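Local structure of sulfatase (Bacteroides fragilis CAG:558, 6USS) at residues A73-V77 with V368-T372; Y158-G164 with G182-A188; G325-E329 with H430-D434; L490-R495 with P512-E516. The protein probably hydrolyses aryl sulfate esters, as a calcium-dependent member of the sulfatase family encoded by a human gut bacterium. The protein carries 1 engineered substitution. The contacts are given in a common frame with arbitrary orientation. Numbering follows the deposited sequence.

Interaction 1 of 4, residues A73-V77 with V368-T372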
loop_
_atom_site.group_PDB
_atom_site.type_symbol
_atom_site.label_atom_id
_atom_site.label_comp_id
_atom_site.label_asym_id
_atom_site.label_seq_id
_atom_site.Cartn_x
_atom_site.Cartn_y
_atom_site.Cartn_z
ATOM N N ALA A 73 18.082 -2.967 26.949
ATOM C CA ALA A 73 19.345 -2.248 27.072
ATOM C C ALA A 73 20.469 -3.180 27.509
ATOM O O ALA A 73 21.599 -3.056 27.020
ATOM C CB ALA A 73 19.195 -1.077 28.042
ATOM N N LYS A 74 20.182 -4.114 28.431
ATOM C CA LYS A 74 21.196 -5.093 28.830
ATOM C C LYS A 74 21.680 -5.933 27.656
ATOM O O LYS A 74 22.782 -6.477 27.723
ATOM C CB LYS A 74 20.682 -6.021 29.947
ATOM C CG LYS A 74 20.745 -5.404 31.359
ATOM C CD LYS A 74 20.057 -6.305 32.416
ATOM C CE LYS A 74 19.087 -5.505 33.320
ATOM N NZ LYS A 74 17.635 -5.741 32.942
ATOM N N GLN A 75 20.889 -6.052 26.585
ATOM C CA GLN A 75 21.300 -6.763 25.384
ATOM C C GLN A 75 21.787 -5.842 24.270
ATOM O O GLN A 75 22.222 -6.340 23.223
ATOM C CB GLN A 75 20.150 -7.623 24.873
ATOM C CG GLN A 75 19.619 -8.578 25.916
ATOM C CD GLN A 75 18.184 -9.028 25.627
ATOM O OE1 GLN A 75 17.306 -8.211 25.303
ATOM N NE2 GLN A 75 17.936 -10.328 25.764
ATOM N N GLY A 76 21.732 -4.521 24.460
ATOM C CA GLY A 76 22.144 -3.600 23.418
ATOM C C GLY A 76 22.896 -2.373 23.900
ATOM O O GLY A 76 23.591 -2.415 24.925
ATOM N N VAL A 77 22.779 -1.274 23.155
ATOM C CA VAL A 77 23.439 -0.017 23.479
ATOM C C VAL A 77 22.361 1.019 23.751
ATOM O O VAL A 77 21.315 1.028 23.086
ATOM C CB VAL A 77 24.386 0.453 22.347
ATOM C CG1 VAL A 77 23.614 0.696 21.050
ATOM C CG2 VAL A 77 25.186 1.715 22.755
ATOM N N VAL A 368 26.230 -5.200 17.852
ATOM C CA VAL A 368 26.261 -4.206 18.914
ATOM C C VAL A 368 26.586 -4.922 20.222
ATOM O O VAL A 368 25.962 -5.941 20.557
ATOM C CB VAL A 368 24.931 -3.429 18.964
ATOM C CG1 VAL A 368 24.711 -2.737 20.311
ATOM C CG2 VAL A 368 24.913 -2.422 17.829
ATOM N N LYS A 369 27.596 -4.426 20.933
ATOM C CA LYS A 369 28.043 -5.110 22.128
ATOM C C LYS A 369 27.067 -4.837 23.266
ATOM O O LYS A 369 26.703 -3.678 23.503
ATOM C CB LYS A 369 29.467 -4.689 22.471
ATOM C CG LYS A 369 30.508 -5.234 21.444
ATOM C CD LYS A 369 30.127 -6.661 20.895
ATOM C CE LYS A 369 30.430 -6.869 19.391
ATOM N NZ LYS A 369 29.933 -8.188 18.853
ATOM N N PRO A 370 26.592 -5.871 23.958
ATOM C CA PRO A 370 25.477 -5.688 24.899
ATOM C C PRO A 370 25.876 -4.884 26.130
ATOM O O PRO A 370 27.049 -4.761 26.487
ATOM C CB PRO A 370 25.069 -7.127 25.280
ATOM C CG PRO A 370 26.225 -7.969 24.940
ATOM C CD PRO A 370 26.981 -7.282 23.808
ATOM N N ASP A 371 24.855 -4.284 26.745
ATOM C CA ASP A 371 24.982 -3.545 28.000
ATOM C C ASP A 371 25.972 -2.391 27.899
ATOM O O ASP A 371 26.795 -2.178 28.793
ATOM C CB ASP A 371 25.367 -4.473 29.152
ATOM C CG ASP A 371 25.012 -3.881 30.517
ATOM O OD1 ASP A 371 24.018 -3.114 30.595
ATOM O OD2 ASP A 371 25.725 -4.172 31.506
ATOM N N THR A 372 25.883 -1.625 26.817
ATOM C CA THR A 372 26.818 -0.527 26.613
ATOM C C THR A 372 26.059 0.782 26.428
ATOM O O THR A 372 24.834 0.803 26.243
ATOM C CB THR A 372 27.757 -0.802 25.423
ATOM O OG1 THR A 372 27.003 -0.958 24.211
ATOM C CG2 THR A 372 28.531 -2.075 25.662
HETATM O O HOH W 1 22.743 -0.528 27.448
HETATM O O HOH W 2 23.214 -5.857 20.852
#
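Backbone groups carry most of the polar pairing here, where the chain leaving helix 67-74 meets the loop leading into strand 372-374. The strongest direct link runs from T372 N to G76 O, 3.1 Å and nearly straight. A73 O already accepts G76 N at 3.0 Å, within its own segment, and takes a weak second bond from D371 N at 3.5 Å. Two waters extend the seam: one lies 2.8 Å from both A73 O and T372 O, bridging them, the other donates to Q75 O at 2.6 Å and V368 O at 2.8 Å. T372 OG1 turns back on its own loop and donates to K369 O at 2.8 Å, while Q75 OE1 is hydrogen-bonded to R363. At V77 and T372 a parallel bridge begins, with V77 CA 3.2 Å from T372 O; beside it V77 CG1 touches V368 CG1 at 3.7 Å, and both valines reach L411 of helix 408-412. The chemistry is consistent with a fit set largely by backbone shape, the valines adding an apolar contact.

Interaction 2 of 4, residues Y158-G164 with G182-A188; sequences YHTIHCG and GFEVNIA
H159 ND1 donates to E184 OE1 at 2.8 Å, a His-carboxylate bond at the start of a parallel strand pair, 159-164 beside 185-187, within the large mixed sheet of the sulfatase fold. T160 OG1 donates to G182 O and accepts E184 N, both at 2.9 Å, with T160 chi1 p; T160 O receives V185 N at 3.2 Å and, weakly, E184 N at 2.9 Å. E184 has helical angles (-80/-23), a kink before the extended strand. E184 OE2 also bonds H180 of the second subunit. The strand axes lie 4.7 Å apart at 7°, with I161 opposite V185, H162 opposite N186 and C163 opposite I187. Hydrogen bonds H162 N to V185 O, I187 N to H162 O and G164 N to I187 O, each 2.8 Å, join the strands. I161 CG2 meets V185 CG1 (3.9 Å) and C163 SG meets I187 CG2 (4.0 Å) on the face covered by helix 231-247. Toward helix 149-155, F183 (chi1 m) turns one ring face to H162 CB, 3.6 Å from the ring centroid, and receives the H162 ring edge-to-face, centroids 5.4 Å apart. H162, chi1 t, closes back on its own strand, NE2 to G164 O at 2.8 Å.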
loop_
_atom_site.group_PDB
_atom_site.type_symbol
_atom_site.label_atom_id
_atom_site.label_comp_id
_atom_site.label_asym_id
_atom_site.label_seq_id
_atom_site.Cartn_x
_atom_site.Cartn_y
_atom_site.Cartn_z
ATOM N N TYR A 158 12.023 -5.509 1.311
ATOM C CA TYR A 158 11.459 -5.647 2.646
ATOM C C TYR A 158 9.936 -5.679 2.605
ATOM O O TYR A 158 9.301 -5.059 1.744
ATOM C CB TYR A 158 11.932 -4.505 3.543
ATOM C CG TYR A 158 13.249 -4.804 4.215
ATOM C CD1 TYR A 158 14.442 -4.784 3.483
ATOM C CD2 TYR A 158 13.307 -5.110 5.576
ATOM C CE1 TYR A 158 15.655 -5.051 4.086
ATOM C CE2 TYR A 158 14.515 -5.380 6.188
ATOM C CZ TYR A 158 15.686 -5.356 5.441
ATOM O OH TYR A 158 16.890 -5.634 6.066
ATOM N N HIS A 159 9.350 -6.442 3.533
ATOM C CA HIS A 159 7.915 -6.384 3.805
ATOM C C HIS A 159 7.710 -5.324 4.886
ATOM O O HIS A 159 8.185 -5.486 6.015
ATOM C CB HIS A 159 7.384 -7.747 4.243
ATOM C CG HIS A 159 5.946 -7.726 4.670
ATOM N ND1 HIS A 159 4.919 -7.371 3.819
ATOM C CD2 HIS A 159 5.363 -8.015 5.859
ATOM C CE1 HIS A 159 3.766 -7.453 4.461
ATOM N NE2 HIS A 159 4.007 -7.841 5.701
ATOM N N THR A 160 7.029 -4.227 4.539
ATOM C CA THR A 160 6.984 -3.035 5.381
ATOM C C THR A 160 5.642 -2.931 6.092
ATOM O O THR A 160 4.587 -2.989 5.447
ATOM C CB THR A 160 7.225 -1.789 4.536
ATOM O OG1 THR A 160 6.299 -1.781 3.447
ATOM C CG2 THR A 160 8.619 -1.818 3.961
ATOM N N ILE A 161 5.685 -2.765 7.411
ATOM C CA ILE A 161 4.492 -2.733 8.248
ATOM C C ILE A 161 4.503 -1.447 9.059
ATOM O O ILE A 161 5.497 -1.148 9.734
ATOM C CB ILE A 161 4.429 -3.937 9.206
ATOM C CG1 ILE A 161 4.555 -5.249 8.448
ATOM C CG2 ILE A 161 3.162 -3.888 10.042
ATOM C CD1 ILE A 161 4.843 -6.419 9.344
ATOM N N HIS A 162 3.390 -0.707 9.013
ATOM C CA HIS A 162 3.147 0.435 9.886
ATOM C C HIS A 162 2.040 0.127 10.893
ATOM O O HIS A 162 0.952 -0.342 10.522
ATOM C CB HIS A 162 2.748 1.701 9.123
ATOM C CG HIS A 162 2.214 2.766 10.028
ATOM N ND1 HIS A 162 3.036 3.622 10.735
ATOM C CD2 HIS A 162 0.953 3.031 10.444
ATOM C CE1 HIS A 162 2.296 4.414 11.494
ATOM N NE2 HIS A 162 1.029 4.076 11.336
ATOM N N CYS A 163 2.296 0.457 12.156
ATOM C CA CYS A 163 1.347 0.178 13.222
ATOM C C CYS A 163 1.327 1.343 14.198
ATOM O O CYS A 163 2.342 1.622 14.852
ATOM C CB CYS A 163 1.724 -1.122 13.930
ATOM S SG CYS A 163 0.583 -1.543 15.275
ATOM N N GLY A 164 0.177 2.013 14.296
ATOM C CA GLY A 164 0.035 3.126 15.222
ATOM C C GLY A 164 0.000 4.521 14.612
ATOM O O GLY A 164 -0.613 4.742 13.561
ATOM N N GLY A 182 4.787 4.070 1.418
ATOM C CA GLY A 182 5.597 2.891 1.191
ATOM C C GLY A 182 5.398 1.730 2.148
ATOM O O GLY A 182 6.170 0.776 2.085
ATOM N N PHE A 183 4.394 1.770 3.021
ATOM C CA PHE A 183 4.071 0.632 3.877
ATOM C C PHE A 183 3.070 -0.295 3.179
ATOM O O PHE A 183 2.044 0.157 2.650
ATOM C CB PHE A 183 3.514 1.113 5.224
ATOM C CG PHE A 183 4.546 1.761 6.119
ATOM C CD1 PHE A 183 5.350 0.985 6.960
ATOM C CD2 PHE A 183 4.710 3.147 6.123
ATOM C CE1 PHE A 183 6.308 1.578 7.799
ATOM C CE2 PHE A 183 5.664 3.760 6.952
ATOM C CZ PHE A 183 6.471 2.971 7.791
ATOM N N GLU A 184 3.379 -1.593 3.161
ATOM C CA GLU A 184 2.463 -2.553 2.560
ATOM C C GLU A 184 1.310 -2.913 3.483
ATOM O O GLU A 184 0.252 -3.335 2.995
ATOM C CB GLU A 184 3.229 -3.807 2.161
ATOM C CG GLU A 184 4.309 -3.555 1.117
ATOM C CD GLU A 184 5.136 -4.796 0.848
ATOM O OE1 GLU A 184 5.509 -5.483 1.825
ATOM O OE2 GLU A 184 5.400 -5.094 -0.337
ATOM N N VAL A 185 1.492 -2.725 4.795
ATOM C CA VAL A 185 0.508 -3.044 5.824
ATOM C C VAL A 185 0.334 -1.821 6.723
ATOM O O VAL A 185 1.324 -1.246 7.196
ATOM C CB VAL A 185 0.935 -4.272 6.657
ATOM C CG1 VAL A 185 -0.014 -4.485 7.843
ATOM C CG2 VAL A 185 1.013 -5.522 5.773
ATOM N N ASN A 186 -0.922 -1.427 6.960
ATOM C CA ASN A 186 -1.251 -0.276 7.804
ATOM C C ASN A 186 -2.204 -0.708 8.911
ATOM O O ASN A 186 -3.309 -1.183 8.626
ATOM C CB ASN A 186 -1.883 0.864 6.988
ATOM C CG ASN A 186 -2.321 2.043 7.865
ATOM O OD1 ASN A 186 -1.916 2.150 9.025
ATOM N ND2 ASN A 186 -3.132 2.941 7.305
ATOM N N ILE A 187 -1.790 -0.521 10.162
ATOM C CA ILE A 187 -2.664 -0.671 11.318
ATOM C C ILE A 187 -2.794 0.701 11.977
ATOM O O ILE A 187 -1.816 1.231 12.534
ATOM C CB ILE A 187 -2.137 -1.710 12.319
ATOM C CG1 ILE A 187 -2.061 -3.103 11.679
ATOM C CG2 ILE A 187 -3.002 -1.732 13.573
ATOM C CD1 ILE A 187 -1.106 -4.067 12.423
ATOM N N ALA A 188 -3.995 1.281 11.898
ATOM C CA ALA A 188 -4.418 2.461 12.661
ATOM C C ALA A 188 -3.724 3.760 12.241
ATOM O O ALA A 188 -3.828 4.774 12.955
ATOM C CB ALA A 188 -4.224 2.243 14.168
HETATM O O HOH W 3 7.941 -6.209 -0.343
#

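Interaction 3 of 4, residues G325-E329 with H430-D434; sequences GLSSE and HWGND
This is a small, side-chain-mediated surface contact between two irregular loops near the calcium site: 325-329 follows strand 315-321, whereas the loop 430-434 lies between strands 422-427 and 441-446 of the four-stranded antiparallel sheet. The two segments bury 185 Å² in total, and their backbones stay apart, the nearest CA atoms being those of S328 and N433 at 6.5 Å. L326 is extended (-71/115); S327 and S328 then turn, with psi 15° and -15°, before E329 extends again. In the other loop, W431 is extended, G432 bends (-78/-16) and N433 is extended (-126/158), so that the side chains of W431 and N433 both project toward S328. W431, with chi1 t and chi2 50°, presents the edge of its indole: CZ3 lies 3.3 Å from S328 OG, and CH2 3.9 Å from CD1 of L326, whose rotamer is t,p. S328 (chi1 -39°) sets CB 3.3 Å from N433 OD1. E329 OE2 comes within 3.1 Å of the same OD1, but both atoms are modelled as acceptors and form no hydrogen bond. R119 makes a hydrogen bond to W431 O and a salt bridge to D434. The side chain of L326 is about 6 Å from that of D43, a calcium ligand, and the side chain of W431 about 9 Å from the calcium ion, so the arrangement is that of two loops meeting beside the metal centre of a sulfatase active site.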
loop_
_atom_site.group_PDB
_atom_site.type_symbol
_atom_site.label_atom_id
_atom_site.label_comp_id
_atom_site.label_asym_id
_atom_site.label_seq_id
_atom_site.Cartn_x
_atom_site.Cartn_y
_atom_site.Cartn_z
ATOM N N GLY A 325 8.648 14.828 27.103
ATOM C CA GLY A 325 7.370 14.695 27.774
ATOM C C GLY A 325 6.675 16.035 27.926
ATOM O O GLY A 325 7.306 17.092 27.962
ATOM N N LEU A 326 5.349 15.988 27.994
ATOM C CA LEU A 326 4.560 17.204 28.177
ATOM C C LEU A 326 4.746 17.744 29.591
ATOM O O LEU A 326 4.359 17.098 30.569
ATOM C CB LEU A 326 3.086 16.920 27.897
ATOM C CG LEU A 326 2.097 18.062 28.083
ATOM C CD1 LEU A 326 2.335 19.115 27.043
ATOM C CD2 LEU A 326 0.685 17.535 27.974
ATOM N N SER A 327 5.352 18.926 29.702
ATOM C CA SER A 327 5.582 19.557 30.998
ATOM C C SER A 327 4.970 20.951 31.084
ATOM O O SER A 327 5.298 21.699 32.014
ATOM C CB SER A 327 7.081 19.623 31.304
ATOM O OG SER A 327 7.788 20.103 30.184
ATOM N N SER A 328 4.070 21.298 30.160
ATOM C CA SER A 328 3.434 22.609 30.072
ATOM C C SER A 328 2.109 22.692 30.811
ATOM O O SER A 328 1.595 23.801 30.993
ATOM C CB SER A 328 3.098 22.967 28.623
ATOM O OG SER A 328 4.091 22.561 27.722
ATOM N N GLU A 329 1.512 21.561 31.177
ATOM C CA GLU A 329 0.088 21.531 31.489
ATOM C C GLU A 329 -0.185 20.939 32.865
ATOM O O GLU A 329 -0.085 19.709 33.040
ATOM C CB GLU A 329 -0.656 20.759 30.400
ATOM C CG GLU A 329 -0.634 21.492 29.072
ATOM C CD GLU A 329 -1.597 20.920 28.046
ATOM O OE1 GLU A 329 -2.109 19.800 28.280
ATOM O OE2 GLU A 329 -1.834 21.592 27.005
ATOM N N HIS A 430 4.247 28.981 16.373
ATOM C CA HIS A 430 3.664 29.315 17.673
ATOM C C HIS A 430 2.909 28.093 18.194
ATOM O O HIS A 430 1.781 27.819 17.764
ATOM C CB HIS A 430 2.757 30.539 17.575
ATOM C CG HIS A 430 2.591 31.281 18.868
ATOM N ND1 HIS A 430 1.717 32.340 19.015
ATOM C CD2 HIS A 430 3.189 31.121 20.071
ATOM C CE1 HIS A 430 1.781 32.796 20.252
ATOM N NE2 HIS A 430 2.668 32.078 20.914
ATOM N N TRP A 431 3.541 27.363 19.119
ATOM C CA TRP A 431 2.897 26.243 19.785
ATOM C C TRP A 431 1.846 26.747 20.772
ATOM O O TRP A 431 1.729 27.943 21.053
ATOM C CB TRP A 431 3.927 25.378 20.499
ATOM C CG TRP A 431 3.414 24.039 20.853
ATOM C CD1 TRP A 431 2.769 23.166 20.027
ATOM C CD2 TRP A 431 3.505 23.392 22.133
ATOM N NE1 TRP A 431 2.444 22.014 20.713
ATOM C CE2 TRP A 431 2.885 22.125 22.004
ATOM C CE3 TRP A 431 4.045 23.762 23.374
ATOM C CZ2 TRP A 431 2.787 21.230 23.064
ATOM C CZ3 TRP A 431 3.946 22.876 24.427
ATOM C CH2 TRP A 431 3.328 21.619 24.267
ATOM N N GLY A 432 1.073 25.811 21.313
ATOM C CA GLY A 432 -0.123 26.200 22.034
ATOM C C GLY A 432 0.112 26.710 23.437
ATOM O O GLY A 432 -0.791 27.334 24.003
ATOM N N ASN A 433 1.293 26.458 24.011
ATOM C CA ASN A 433 1.595 26.793 25.397
ATOM C C ASN A 433 2.857 27.647 25.493
ATOM O O ASN A 433 3.713 27.637 24.607
ATOM C CB ASN A 433 1.784 25.524 26.243
ATOM C CG ASN A 433 0.545 24.652 26.279
ATOM O OD1 ASN A 433 0.626 23.448 26.542
ATOM N ND2 ASN A 433 -0.611 25.253 26.017
ATOM N N ASP A 434 2.978 28.376 26.594
ATOM C CA ASP A 434 4.219 29.043 26.955
ATOM C C ASP A 434 4.988 28.239 28.008
ATOM O O ASP A 434 4.416 27.456 28.776
ATOM C CB ASP A 434 3.946 30.451 27.487
ATOM C CG ASP A 434 3.191 31.302 26.516
ATOM O OD1 ASP A 434 3.639 31.467 25.351
ATOM O OD2 ASP A 434 2.136 31.813 26.935
#

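Interaction 4 of 4, residues L490-R495 with P512-E516; sequences LGNYLR and PWPDE
A helix face with a bare spot at G491 receives the knuckle of the C-terminal loop. Residues 490-495 are regular helix, with R495 N to G491 O at 3.1 Å. In the loop W513 is extended (-57/160) and P514 turns (-56/-35), E516 N bonding W513 O at 3.0 Å. G491 leaves the hollow into which D515 (chi1 p) fits (CA to CA 5.7 Å): D515 OD1 sits 3.7 Å from G491 CA, where a CB would clash. P514 abuts L490, CG to CG 3.9 Å. L494 (m,t) sets CD1 3.7 Å from W513 CZ3. R495 CG lies over the face of W513 (chi1 m, chi2 125°), 4.0 Å from the centroid of the five-membered ring of W513; R495 CZ, 5.0 Å from that centroid, makes an off-centre cation-pi contact. R495 (m,t,m) reaches D515 in a bidentate salt bridge, NH1 to OD1 2.9 Å and NH2 to OD2 2.7 Å. L490, L494 and P514 all touch C442 of strand 441-446, so helix 480-496 and the tail pack together on the four-stranded sheet.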
loop_
_atom_site.group_PDB
_atom_site.type_symbol
_atom_site.label_atom_id
_atom_site.label_comp_id
_atom_site.label_asym_id
_atom_site.label_seq_id
_atom_site.Cartn_x
_atom_site.Cartn_y
_atom_site.Cartn_z
ATOM N N LEU A 490 24.514 28.887 12.510
ATOM C CA LEU A 490 23.072 28.685 12.383
ATOM C C LEU A 490 22.516 29.437 11.178
ATOM O O LEU A 490 21.849 28.852 10.316
ATOM C CB LEU A 490 22.389 29.136 13.681
ATOM C CG LEU A 490 20.939 28.795 14.048
ATOM C CD1 LEU A 490 20.572 27.368 13.649
ATOM C CD2 LEU A 490 20.680 29.018 15.551
ATOM N N GLY A 491 22.797 30.738 11.095
ATOM C CA GLY A 491 22.232 31.541 10.024
ATOM C C GLY A 491 22.569 30.999 8.650
ATOM O O GLY A 491 21.695 30.889 7.781
ATOM N N ASN A 492 23.836 30.632 8.442
ATOM C CA ASN A 492 24.240 30.102 7.147
ATOM C C ASN A 492 23.456 28.849 6.805
ATOM O O ASN A 492 22.939 28.715 5.690
ATOM C CB ASN A 492 25.732 29.807 7.143
ATOM C CG ASN A 492 26.562 31.052 7.005
ATOM O OD1 ASN A 492 26.101 32.073 6.481
ATOM N ND2 ASN A 492 27.795 30.987 7.488
ATOM N N TYR A 493 23.340 27.929 7.767
ATOM C CA TYR A 493 22.645 26.669 7.534
ATOM C C TYR A 493 21.165 26.889 7.229
ATOM O O TYR A 493 20.623 26.301 6.282
ATOM C CB TYR A 493 22.811 25.740 8.736
ATOM C CG TYR A 493 22.155 24.410 8.493
ATOM C CD1 TYR A 493 22.832 23.395 7.829
ATOM C CD2 TYR A 493 20.842 24.185 8.870
ATOM C CE1 TYR A 493 22.233 22.182 7.577
ATOM C CE2 TYR A 493 20.225 22.968 8.616
ATOM C CZ TYR A 493 20.927 21.971 7.969
ATOM O OH TYR A 493 20.326 20.755 7.722
ATOM N N LEU A 494 20.486 27.713 8.034
ATOM C CA LEU A 494 19.072 27.962 7.785
ATOM C C LEU A 494 18.864 28.478 6.373
ATOM O O LEU A 494 18.015 27.970 5.633
ATOM C CB LEU A 494 18.518 28.956 8.805
ATOM C CG LEU A 494 18.619 28.540 10.276
ATOM C CD1 LEU A 494 18.064 29.639 11.184
ATOM C CD2 LEU A 494 17.920 27.208 10.540
ATOM N N ARG A 495 19.655 29.479 5.969
ATOM C CA ARG A 495 19.492 30.017 4.622
ATOM C C ARG A 495 19.873 28.975 3.578
ATOM O O ARG A 495 19.214 28.860 2.539
ATOM C CB ARG A 495 20.316 31.292 4.446
ATOM C CG ARG A 495 19.850 32.450 5.310
ATOM C CD ARG A 495 20.725 33.682 5.110
ATOM N NE ARG A 495 22.117 33.470 5.535
ATOM C CZ ARG A 495 22.620 33.837 6.717
ATOM N NH1 ARG A 495 21.847 34.433 7.620
ATOM N NH2 ARG A 495 23.902 33.602 7.003
ATOM N N PRO A 512 15.003 39.154 12.302
ATOM C CA PRO A 512 16.423 38.948 11.974
ATOM C C PRO A 512 16.844 37.502 12.170
ATOM O O PRO A 512 16.502 36.870 13.170
ATOM C CB PRO A 512 17.165 39.858 12.966
ATOM C CG PRO A 512 16.145 40.843 13.443
ATOM C CD PRO A 512 14.802 40.181 13.342
ATOM N N TRP A 513 17.611 36.984 11.213
ATOM C CA TRP A 513 18.342 35.743 11.407
ATOM C C TRP A 513 19.235 35.906 12.635
ATOM O O TRP A 513 19.547 37.045 13.008
ATOM C CB TRP A 513 19.196 35.421 10.175
ATOM C CG TRP A 513 18.461 35.024 8.945
ATOM C CD1 TRP A 513 18.565 35.606 7.717
ATOM C CD2 TRP A 513 17.544 33.928 8.797
ATOM N NE1 TRP A 513 17.758 34.962 6.822
ATOM C CE2 TRP A 513 17.115 33.929 7.452
ATOM C CE3 TRP A 513 17.032 32.960 9.672
ATOM C CZ2 TRP A 513 16.198 32.996 6.955
ATOM C CZ3 TRP A 513 16.118 32.038 9.184
ATOM C CH2 TRP A 513 15.702 32.067 7.839
ATOM N N PRO A 514 19.693 34.813 13.273
ATOM C CA PRO A 514 20.575 34.976 14.447
ATOM C C PRO A 514 21.820 35.802 14.166
ATOM O O PRO A 514 22.292 36.529 15.048
ATOM C CB PRO A 514 20.953 33.531 14.819
ATOM C CG PRO A 514 20.083 32.650 14.032
ATOM C CD PRO A 514 19.601 33.405 12.847
ATOM N N ASP A 515 22.381 35.693 12.961
ATOM C CA ASP A 515 23.601 36.405 12.606
ATOM C C ASP A 515 23.331 37.793 12.019
ATOM O O ASP A 515 24.235 38.390 11.423
ATOM C CB ASP A 515 24.450 35.562 11.641
ATOM C CG ASP A 515 23.727 35.236 10.349
ATOM O OD1 ASP A 515 22.480 35.255 10.346
ATOM O OD2 ASP A 515 24.399 34.959 9.332
ATOM N N GLU A 516 22.110 38.318 12.170
ATOM C CA GLU A 516 21.822 39.717 11.867
ATOM C C GLU A 516 21.501 40.509 13.135
ATOM O O GLU A 516 20.822 41.534 13.066
ATOM C CB GLU A 516 20.676 39.831 10.857
ATOM C CG GLU A 516 20.892 39.145 9.499
ATOM C CD GLU A 516 19.581 38.997 8.674
ATOM O OE1 GLU A 516 18.491 38.770 9.261
ATOM O OE2 GLU A 516 19.634 39.088 7.427
#

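In the fold
The four contacts are separate, none touching another. Interactions 1 and 2 both belong to the large mixed sheet, their centres 27 Å apart: one brings strand 372-374 alongside strand 77-83, the other pairs strand 185-187 with strand 159-164. The calcium site, formed by D42, D43, D322, N323 and the engineered C88, is approached from two directions. The nearest atoms of G164 (interaction 2) and of the side chain of W431 (interaction 3) are about 13 Å and 9 Å from the ion, although the centres of these contacts are 31 Å apart. Interaction 4 is remote from the site, but shares with interaction 3 the four-stranded sheet: 430-434 links strands 422-427 and 441-446, against which L490 and L494 pack, with centres 26 Å apart.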